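Histidine kinase (Synechocystis sp., PDB 5DFY) is probably a light-sensing histidine kinase of a two-component system, represented here by its third GAF domain, which carries a covalently bound phycocyanobilin chromophore. Local coordinates at residues Leu72-Asn77 and Gly82-Glu87. Numbering follows the deposited sequence.
Sequences LVYRFN and GEFIHE. With CYC (phycocyanobilin), chain B.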
loop_
_atom_site.group_PDB
_atom_site.type_symbol
_atom_site.label_atom_id
_atom_site.label_comp_id
_atom_site.label_asym_id
_atom_site.label_seq_id
_atom_site.Cartn_x
_atom_site.Cartn_y
_atom_site.Cartn_z
ATOM N N LEU A 72 2.422 -1.440 -21.485
ATOM C CA LEU A 72 3.615 -2.045 -20.912
ATOM C C LEU A 72 3.641 -1.870 -19.400
ATOM O O LEU A 72 3.243 -0.817 -18.861
ATOM C CB LEU A 72 4.895 -1.463 -21.485
ATOM C CG LEU A 72 5.124 -1.640 -22.994
ATOM C CD1 LEU A 72 6.247 -0.749 -23.492
ATOM C CD2 LEU A 72 5.403 -3.107 -23.280
ATOM N N VAL A 73 4.123 -2.916 -18.742
ATOM C CA VAL A 73 4.443 -2.880 -17.313
ATOM C C VAL A 73 5.957 -2.922 -17.168
ATOM O O VAL A 73 6.605 -3.839 -17.672
ATOM C CB VAL A 73 3.804 -4.058 -16.567
ATOM C CG1 VAL A 73 4.165 -3.993 -15.062
ATOM C CG2 VAL A 73 2.286 -4.060 -16.734
ATOM N N TYR A 74 6.508 -1.937 -16.464
ATOM C CA TYR A 74 7.954 -1.731 -16.327
ATOM C C TYR A 74 8.263 -1.699 -14.851
ATOM O O TYR A 74 7.693 -0.890 -14.136
ATOM C CB TYR A 74 8.359 -0.424 -16.989
ATOM C CG TYR A 74 9.807 0.003 -16.966
ATOM C CD1 TYR A 74 10.698 -0.441 -17.937
ATOM C CD2 TYR A 74 10.270 0.915 -16.024
ATOM C CE1 TYR A 74 12.004 -0.011 -17.949
ATOM C CE2 TYR A 74 11.595 1.344 -16.026
ATOM C CZ TYR A 74 12.442 0.890 -17.001
ATOM O OH TYR A 74 13.757 1.298 -17.029
ATOM N N ARG A 75 9.144 -2.587 -14.411
ATOM C CA ARG A 75 9.465 -2.737 -12.988
ATOM C C ARG A 75 10.857 -2.207 -12.716
ATOM O O ARG A 75 11.802 -2.608 -13.398
ATOM C CB ARG A 75 9.381 -4.200 -12.585
ATOM C CG ARG A 75 9.639 -4.442 -11.109
ATOM C CD ARG A 75 9.601 -5.910 -10.779
ATOM N NE ARG A 75 10.679 -6.581 -11.486
ATOM C CZ ARG A 75 10.672 -7.855 -11.858
ATOM N NH1 ARG A 75 9.640 -8.639 -11.582
ATOM N NH2 ARG A 75 11.713 -8.338 -12.518
ATOM N N PHE A 76 10.988 -1.321 -11.730
ATOM C CA PHE A 76 12.297 -0.801 -11.346
ATOM C C PHE A 76 13.170 -1.824 -10.626
ATOM O O PHE A 76 12.715 -2.620 -9.796
ATOM C CB PHE A 76 12.127 0.420 -10.471
ATOM C CG PHE A 76 11.666 1.650 -11.209
ATOM C CD1 PHE A 76 12.459 2.240 -12.187
ATOM C CD2 PHE A 76 10.436 2.221 -10.938
ATOM C CE1 PHE A 76 12.029 3.383 -12.854
ATOM C CE2 PHE A 76 10.005 3.360 -11.584
ATOM C CZ PHE A 76 10.798 3.941 -12.561
ATOM N N ASN A 77 14.448 -1.799 -10.983
ATOM C CA ASN A 77 15.472 -2.555 -10.281
ATOM C C ASN A 77 15.959 -1.712 -9.126
ATOM O O ASN A 77 15.660 -0.524 -9.054
ATOM C CB ASN A 77 16.624 -2.885 -11.212
ATOM C CG ASN A 77 16.242 -3.861 -12.290
ATOM O OD1 ASN A 77 15.512 -4.820 -12.046
ATOM N ND2 ASN A 77 16.743 -3.624 -13.503
ATOM N N GLY A 82 15.453 -0.493 -15.046
ATOM C CA GLY A 82 14.237 -1.272 -14.984
ATOM C C GLY A 82 14.127 -2.304 -16.076
ATOM O O GLY A 82 14.999 -2.428 -16.935
ATOM N N GLU A 83 13.045 -3.058 -16.016
ATOM C CA GLU A 83 12.828 -4.199 -16.882
ATOM C C GLU A 83 11.356 -4.262 -17.280
ATOM O O GLU A 83 10.493 -4.117 -16.435
ATOM C CB GLU A 83 13.252 -5.473 -16.141
ATOM C CG GLU A 83 13.174 -6.744 -16.911
ATOM C CD GLU A 83 13.478 -7.938 -16.024
ATOM O OE1 GLU A 83 14.142 -7.734 -14.977
ATOM O OE2 GLU A 83 13.045 -9.067 -16.356
ATOM N N PHE A 84 11.059 -4.509 -18.552
ATOM C CA PHE A 84 9.696 -4.826 -18.943
ATOM C C PHE A 84 9.356 -6.217 -18.508
ATOM O O PHE A 84 10.147 -7.150 -18.694
ATOM C CB PHE A 84 9.527 -4.684 -20.469
ATOM C CG PHE A 84 9.605 -3.273 -20.929
ATOM C CD1 PHE A 84 8.633 -2.369 -20.542
ATOM C CD2 PHE A 84 10.657 -2.830 -21.705
ATOM C CE1 PHE A 84 8.685 -1.066 -20.929
ATOM C CE2 PHE A 84 10.721 -1.499 -22.091
ATOM C CZ PHE A 84 9.730 -0.623 -21.715
ATOM N N ILE A 85 8.190 -6.377 -17.913
ATOM C CA ILE A 85 7.777 -7.684 -17.503
ATOM C C ILE A 85 6.425 -8.078 -18.047
ATOM O O ILE A 85 6.040 -9.226 -17.898
ATOM C CB ILE A 85 7.803 -7.798 -15.964
ATOM C CG1 ILE A 85 6.864 -6.791 -15.318
ATOM C CG2 ILE A 85 9.244 -7.566 -15.448
ATOM C CD1 ILE A 85 6.682 -7.063 -13.829
ATOM N N HIS A 86 5.718 -7.162 -18.721
ATOM C CA HIS A 86 4.516 -7.561 -19.441
ATOM C C HIS A 86 4.149 -6.576 -20.531
ATOM O O HIS A 86 4.378 -5.380 -20.414
ATOM C CB HIS A 86 3.322 -7.732 -18.501
ATOM C CG HIS A 86 2.223 -8.547 -19.096
ATOM N ND1 HIS A 86 2.140 -9.913 -18.944
ATOM C CD2 HIS A 86 1.192 -8.199 -19.905
ATOM C CE1 HIS A 86 1.090 -10.365 -19.605
ATOM N NE2 HIS A 86 0.499 -9.344 -20.197
ATOM N N GLU A 87 3.563 -7.123 -21.595
ATOM C CA GLU A 87 3.095 -6.366 -22.751
ATOM C C GLU A 87 1.708 -6.843 -23.157
ATOM O O GLU A 87 1.454 -8.048 -23.235
ATOM C CB GLU A 87 4.068 -6.535 -23.925
ATOM C CG GLU A 87 3.585 -5.941 -25.240
ATOM C CD GLU A 87 4.555 -6.234 -26.371
ATOM O OE1 GLU A 87 5.090 -7.372 -26.414
ATOM O OE2 GLU A 87 4.795 -5.326 -27.189
HETATM C CHA CYC B . 12.615 11.235 -19.634
HETATM N NA CYC B . 12.203 8.752 -19.969
HETATM C C1A CYC B . 11.882 10.117 -19.531
HETATM C C2A CYC B . 10.507 10.056 -18.929
HETATM C C3A CYC B . 10.018 8.699 -19.007
HETATM C C4A CYC B . 11.065 7.897 -19.662
HETATM C CMA CYC B . 8.681 8.237 -18.490
HETATM C CAA CYC B . 9.816 11.241 -18.279
HETATM C CBA CYC B . 10.454 11.252 -16.873
HETATM C CGA CYC B . 10.052 12.400 -15.948
HETATM O O1A CYC B . 9.475 13.399 -16.431
HETATM O O2A CYC B . 10.317 12.373 -14.696
HETATM C CHB CYC B . 11.131 6.436 -19.943
HETATM N NB CYC B . 8.753 6.096 -20.669
HETATM C C1B CYC B . 10.078 5.661 -20.146
HETATM C C2B CYC B . 10.034 4.212 -19.921
HETATM C C3B CYC B . 8.766 3.740 -20.284
HETATM C C4B CYC B . 7.940 4.863 -20.779
HETATM C CMB CYC B . 11.205 3.416 -19.385
HETATM C CAB CYC B . 8.280 2.297 -20.211
HETATM C CBB CYC B . 7.197 2.164 -19.149
HETATM O OB CYC B . 6.802 4.861 -21.186
HETATM N NC CYC B . 16.132 8.008 -22.351
HETATM C C1C CYC B . 16.535 7.115 -23.106
HETATM C C2C CYC B . 18.149 7.461 -23.586
HETATM C C3C CYC B . 18.603 8.271 -22.667
HETATM C C4C CYC B . 17.274 9.041 -22.161
HETATM C CMC CYC B . 18.951 6.130 -23.818
HETATM C CAC CYC B . 19.749 9.346 -23.097
HETATM C CBC CYC B . 21.056 8.608 -23.275
HETATM O OC CYC B . 15.919 6.133 -23.472
HETATM C CHD CYC B . 17.239 10.253 -21.589
HETATM N ND CYC B . 14.838 10.260 -20.650
HETATM C C1D CYC B . 15.997 10.876 -21.037
HETATM C C2D CYC B . 15.879 12.224 -20.853
HETATM C C3D CYC B . 14.647 12.459 -20.335
HETATM C C4D CYC B . 14.003 11.232 -20.208
HETATM C CMD CYC B . 16.985 13.220 -21.171
HETATM C CAD CYC B . 14.077 13.804 -19.962
HETATM C CBD CYC B . 13.161 14.320 -21.053
HETATM C CGD CYC B . 13.969 14.613 -22.306
HETATM O O1D CYC B . 13.860 13.890 -23.333
HETATM O O2D CYC B . 14.772 15.585 -22.338
HETATM O O HOH W 1 16.741 -6.283 -15.071
#
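Two residues of one strand, Ile85 and His86, stand opposite the single Val73 of the other, a classic beta bulge that shifts the antiparallel register by one residue. Val73 N donates to His86 O, while Val73 O accepts from Ile85 N at 3.0 Å with an almost straight N-H···O angle of 170°. Beyond the bulge, Arg75 and Glu83 exchange two backbone hydrogen bonds.

On the bilin side of the sheet, Tyr74 turns the CD1 edge of its ring toward the face of Phe84, a T-shaped stack with centroids 5.2 Å apart and planes at 63°. With its CG anti to the backbone N (chi1 180°), the tyrosine ring lies across the backbone of Gly82 and Glu83, Tyr74 CZ sitting 3.5 Å from Gly82 CA; the close approach leaves no room for a side chain at Gly82. Chromophore methyl CMB lies over one face of the tyrosine ring and Glu83 N over the opposite one, both toward the rim. Phe84 CE1 touches both Leu72 CD1 at 3.6 Å and chromophore CAB at 3.5 Å, and Trp106 packs against the same phenylalanine. Replacing Tyr74 by an alanine would probably open a gap between Gly82 and the bilin and leave the face of Phe84 without the ring edge that packs on it.

The other side of the sheet faces helix 50-66, which Val73 and Ile85 both touch. Here Ile85 CG2 sits over the centre of the Arg75 guanidinium. At the edge of that group, Arg75 NH2 makes a long salt bridge of 3.5 Å to Glu83 OE1, the two planar groups nearly perpendicular; a water links this same oxygen to Asn77 ND2, which is also hydrogen-bonded to Ser81 OG. This bulged beta hairpin forms one edge of the antiparallel GAF-domain sheet, with strand 82-89 outermost, and its Tyr74 and Phe84 help line the bilin pocket of a cyanobacteriochrome.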